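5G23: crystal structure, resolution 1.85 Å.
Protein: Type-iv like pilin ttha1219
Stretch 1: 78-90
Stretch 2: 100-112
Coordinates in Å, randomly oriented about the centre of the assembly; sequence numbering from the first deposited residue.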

# COMPACT_ATOMS: atom_id res chain seq x y z
N SER B 78 -6.14 11.65 -22.64
CA SER B 78 -7.59 11.51 -22.51
C SER B 78 -8.02 10.16 -22.03
O SER B 78 -9.07 10.02 -21.45
CB SER B 78 -8.27 11.79 -23.87
OG SER B 78 -8.30 13.19 -24.05
N GLN B 79 -7.18 9.14 -22.29
CA GLN B 79 -7.48 7.78 -21.88
C GLN B 79 -7.01 7.42 -20.46
O GLN B 79 -7.08 6.23 -20.09
CB GLN B 79 -6.83 6.77 -22.86
CG GLN B 79 -7.15 6.98 -24.33
CD GLN B 79 -8.60 6.74 -24.62
OE1 GLN B 79 -9.42 7.66 -24.49
NE2 GLN B 79 -8.96 5.51 -25.02
N GLY B 80 -6.47 8.37 -19.68
CA GLY B 80 -5.78 8.00 -18.46
C GLY B 80 -4.31 8.38 -18.44
O GLY B 80 -3.61 8.30 -19.43
N ASP B 81 -3.85 8.81 -17.30
CA ASP B 81 -2.53 9.28 -17.22
C ASP B 81 -1.58 8.17 -16.89
O ASP B 81 -2.01 7.15 -16.34
CB ASP B 81 -2.43 10.40 -16.23
CG ASP B 81 -3.26 11.63 -16.65
OD1 ASP B 81 -3.88 11.65 -17.79
OD2 ASP B 81 -3.30 12.58 -15.87
N GLY B 82 -0.34 8.37 -17.27
CA GLY B 82 0.73 7.46 -16.91
C GLY B 82 1.78 8.18 -16.15
O GLY B 82 2.00 9.37 -16.38
N VAL B 83 2.35 7.53 -15.16
CA VAL B 83 3.43 8.15 -14.42
C VAL B 83 4.56 7.12 -14.26
O VAL B 83 4.29 5.94 -13.99
CB VAL B 83 2.98 8.77 -13.09
CG1 VAL B 83 2.19 7.83 -12.27
CG2 VAL B 83 4.19 9.24 -12.30
N GLN B 84 5.77 7.56 -14.55
CA GLN B 84 6.98 6.77 -14.27
C GLN B 84 7.94 7.56 -13.41
O GLN B 84 8.08 8.76 -13.62
CB GLN B 84 7.68 6.29 -15.53
CG GLN B 84 6.81 5.61 -16.57
CD GLN B 84 7.50 5.56 -17.91
OE1 GLN B 84 8.30 4.67 -18.15
NE2 GLN B 84 7.30 6.59 -18.73
N GLY B 85 8.66 6.87 -12.51
CA GLY B 85 9.63 7.46 -11.66
C GLY B 85 10.81 6.56 -11.30
O GLY B 85 10.71 5.35 -11.38
N TRP B 86 11.93 7.16 -10.96
CA TRP B 86 13.16 6.38 -10.62
C TRP B 86 13.73 6.96 -9.33
O TRP B 86 13.51 8.15 -8.97
CB TRP B 86 14.16 6.43 -11.76
CG TRP B 86 13.70 5.81 -13.01
CD1 TRP B 86 13.95 4.55 -13.42
CD2 TRP B 86 12.86 6.40 -14.02
NE1 TRP B 86 13.30 4.29 -14.61
CE2 TRP B 86 12.64 5.43 -15.00
CE3 TRP B 86 12.25 7.66 -14.16
CZ2 TRP B 86 11.85 5.67 -16.12
CZ3 TRP B 86 11.52 7.93 -15.28
CH2 TRP B 86 11.29 6.90 -16.26
N PHE B 87 14.44 6.14 -8.61
CA PHE B 87 15.11 6.54 -7.36
C PHE B 87 16.25 5.58 -7.06
O PHE B 87 16.31 4.47 -7.59
CB PHE B 87 14.14 6.56 -6.19
CG PHE B 87 13.38 5.25 -6.02
CD1 PHE B 87 12.27 4.96 -6.78
CD2 PHE B 87 13.81 4.33 -5.12
CE1 PHE B 87 11.59 3.74 -6.66
CE2 PHE B 87 13.12 3.12 -4.94
CZ PHE B 87 12.03 2.82 -5.74
N LEU B 88 17.16 6.02 -6.20
CA LEU B 88 18.26 5.22 -5.74
C LEU B 88 17.84 4.43 -4.52
O LEU B 88 17.23 4.95 -3.61
CB LEU B 88 19.44 6.08 -5.34
CG LEU B 88 20.71 5.28 -4.99
CD1 LEU B 88 21.31 4.67 -6.24
CD2 LEU B 88 21.75 6.14 -4.28
N CYS B 89 18.14 3.16 -4.51
CA CYS B 89 17.85 2.35 -3.35
C CYS B 89 18.91 2.44 -2.25
O CYS B 89 20.05 2.22 -2.53
CB CYS B 89 17.71 0.91 -3.81
SG CYS B 89 16.15 0.64 -4.56
N GLU B 90 18.49 2.71 -1.01
CA GLU B 90 19.32 2.61 0.23
C GLU B 90 18.79 1.39 1.01
O GLU B 90 17.58 1.27 1.24
CB GLU B 90 19.17 3.86 1.13
CG GLU B 90 19.98 3.98 2.48
CD GLU B 90 20.12 5.47 2.96
OE1 GLU B 90 19.65 6.32 2.13
OE2 GLU B 90 20.68 5.86 4.07
N SER B 100 18.70 -4.23 -4.29
CA SER B 100 19.15 -3.19 -5.20
C SER B 100 19.85 -2.10 -4.45
O SER B 100 19.84 -0.95 -4.91
CB SER B 100 17.98 -2.61 -6.00
OG SER B 100 17.14 -3.60 -6.52
N MET B 101 20.48 -2.45 -3.33
CA MET B 101 21.26 -1.49 -2.54
C MET B 101 22.27 -0.66 -3.39
O MET B 101 23.10 -1.22 -4.12
CB MET B 101 21.96 -2.24 -1.41
CG MET B 101 20.98 -2.92 -0.44
SD MET B 101 20.74 -4.71 -0.67
CE MET B 101 20.11 -5.21 0.94
N GLY B 102 22.17 0.67 -3.33
CA GLY B 102 23.01 1.56 -4.15
C GLY B 102 22.76 1.51 -5.64
O GLY B 102 23.58 1.94 -6.45
N GLU B 103 21.62 0.97 -6.00
CA GLU B 103 21.19 0.84 -7.41
C GLU B 103 19.87 1.57 -7.69
O GLU B 103 18.99 1.66 -6.83
CB GLU B 103 21.13 -0.65 -7.75
CG GLU B 103 22.53 -1.22 -7.85
CD GLU B 103 22.58 -2.75 -7.92
OE1 GLU B 103 21.51 -3.43 -7.79
OE2 GLU B 103 23.73 -3.26 -8.09
N VAL B 104 19.70 1.98 -8.94
CA VAL B 104 18.50 2.70 -9.37
C VAL B 104 17.35 1.75 -9.62
O VAL B 104 17.52 0.68 -10.23
CB VAL B 104 18.81 3.44 -10.69
CG1 VAL B 104 17.59 4.22 -11.17
CG2 VAL B 104 19.96 4.39 -10.51
N ARG B 105 16.15 2.12 -9.17
CA ARG B 105 14.95 1.39 -9.45
C ARG B 105 13.91 2.31 -10.11
O ARG B 105 13.93 3.49 -9.90
CB ARG B 105 14.37 0.87 -8.19
CG ARG B 105 15.28 -0.27 -7.73
CD ARG B 105 14.56 -1.26 -6.87
NE ARG B 105 13.51 -1.85 -7.68
CZ ARG B 105 13.60 -3.02 -8.29
NH1 ARG B 105 14.71 -3.74 -8.19
NH2 ARG B 105 12.56 -3.45 -8.99
N GLY B 106 13.06 1.72 -10.93
CA GLY B 106 11.96 2.41 -11.57
C GLY B 106 10.63 1.88 -11.10
O GLY B 106 10.47 0.73 -10.67
N THR B 107 9.64 2.71 -11.28
CA THR B 107 8.29 2.42 -10.93
C THR B 107 7.38 3.11 -11.92
O THR B 107 7.66 4.23 -12.37
CB THR B 107 8.03 2.85 -9.46
OG1 THR B 107 6.79 2.27 -9.02
CG2 THR B 107 7.99 4.37 -9.29
N GLY B 108 6.28 2.46 -12.23
CA GLY B 108 5.26 3.03 -13.17
C GLY B 108 3.82 2.60 -12.89
O GLY B 108 3.54 1.45 -12.49
N TYR B 109 2.90 3.54 -13.11
CA TYR B 109 1.51 3.31 -12.99
C TYR B 109 0.82 3.75 -14.26
O TYR B 109 1.17 4.80 -14.82
CB TYR B 109 0.94 4.13 -11.81
CG TYR B 109 1.44 3.66 -10.51
CD1 TYR B 109 0.84 2.55 -9.89
CD2 TYR B 109 2.41 4.34 -9.85
CE1 TYR B 109 1.31 2.10 -8.67
CE2 TYR B 109 2.88 3.90 -8.63
CZ TYR B 109 2.33 2.78 -8.05
OH TYR B 109 2.75 2.39 -6.80
N GLU B 110 -0.17 2.99 -14.69
CA GLU B 110 -1.04 3.34 -15.85
C GLU B 110 -2.41 2.73 -15.72
O GLU B 110 -2.54 1.74 -15.04
CB GLU B 110 -0.45 2.72 -17.13
CG GLU B 110 0.93 3.20 -17.52
CD GLU B 110 1.29 2.86 -18.96
OE1 GLU B 110 0.35 2.66 -19.80
OE2 GLU B 110 2.52 2.75 -19.23
N VAL B 111 -3.40 3.28 -16.41
CA VAL B 111 -4.73 2.68 -16.49
C VAL B 111 -4.94 2.13 -17.90
O VAL B 111 -4.58 2.76 -18.89
CB VAL B 111 -5.88 3.66 -16.18
CG1 VAL B 111 -7.26 3.06 -16.48
CG2 VAL B 111 -5.87 4.00 -14.73
N ASN B 112 -5.50 0.96 -17.96
CA ASN B 112 -5.88 0.35 -19.24
C ASN B 112 -7.13 -0.50 -19.03
O ASN B 112 -7.17 -1.28 -18.05
CB ASN B 112 -4.73 -0.55 -19.72
CG ASN B 112 -5.15 -1.40 -20.93
OD1 ASN B 112 -5.38 -2.61 -20.81
ND2 ASN B 112 -5.29 -0.75 -22.07

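Two neighbouring strands run antiparallel at 162° with their axes 4.6 Å apart at closest approach. Paired hydrogen bonds lock the register at alternate residues: Val-83 N to Tyr-109 O (3.0 Å) and Tyr-109 N to Val-83 O (2.9 Å), Gly-85 N to Thr-107 O (2.8 Å) and Thr-107 N to Gly-85 O (2.9 Å), Phe-87 N to Arg-105 O (3.0 Å) and Arg-105 N to Phe-87 O (2.8 Å). Between these rungs the CA atoms close in, and CA-H...O contacts such as Trp-86 CA to Arg-105 O (3.1 Å) fill the gaps. The ladder continues into the type II turn from Ser-100 to Glu-103: Cys-89 N donates to Glu-103 O (2.9 Å) and Gly-102 N to Cys-89 O (2.7 Å). Gly-102 suits the turn through its positive phi.

On one face, Trp-86 sits across from Gly-106, which has no side chain. The indole comes close to Gly-106, with Trp-86 CD1 3.5 Å from Gly-106 CA; a CB on Gly-106 would sit 2.8 Å from Trp-86 NE1, a clash. Val-104 packs beside the tryptophan, Val-104 CG1 lying 4.1 Å from Trp-86 CB, while Leu-88 CD1 reaches over the turn to within 3.5 Å of Gly-102 C.

The other face carries Val-83, Phe-87, Arg-105, Thr-107 and Tyr-109. Val-83 CG1 meets Tyr-109 CB at 3.9 Å, near the edge of the tyrosine ring. Arg-105 CB lies over the Phe-87 ring face, 4.3 Å from its centroid, so the aliphatic root of the arginine serves as apolar packing. Arg-105 CD passes 3.4 Å from Cys-89 SG, and the far end of the side chain leads away, where Arg-105 NH1 donates to Ser-100 OG (3.0 Å), tying the arginine to the first residue of the turn. The contact buries 844 Å² in total, leaving Val-111 N without a partner.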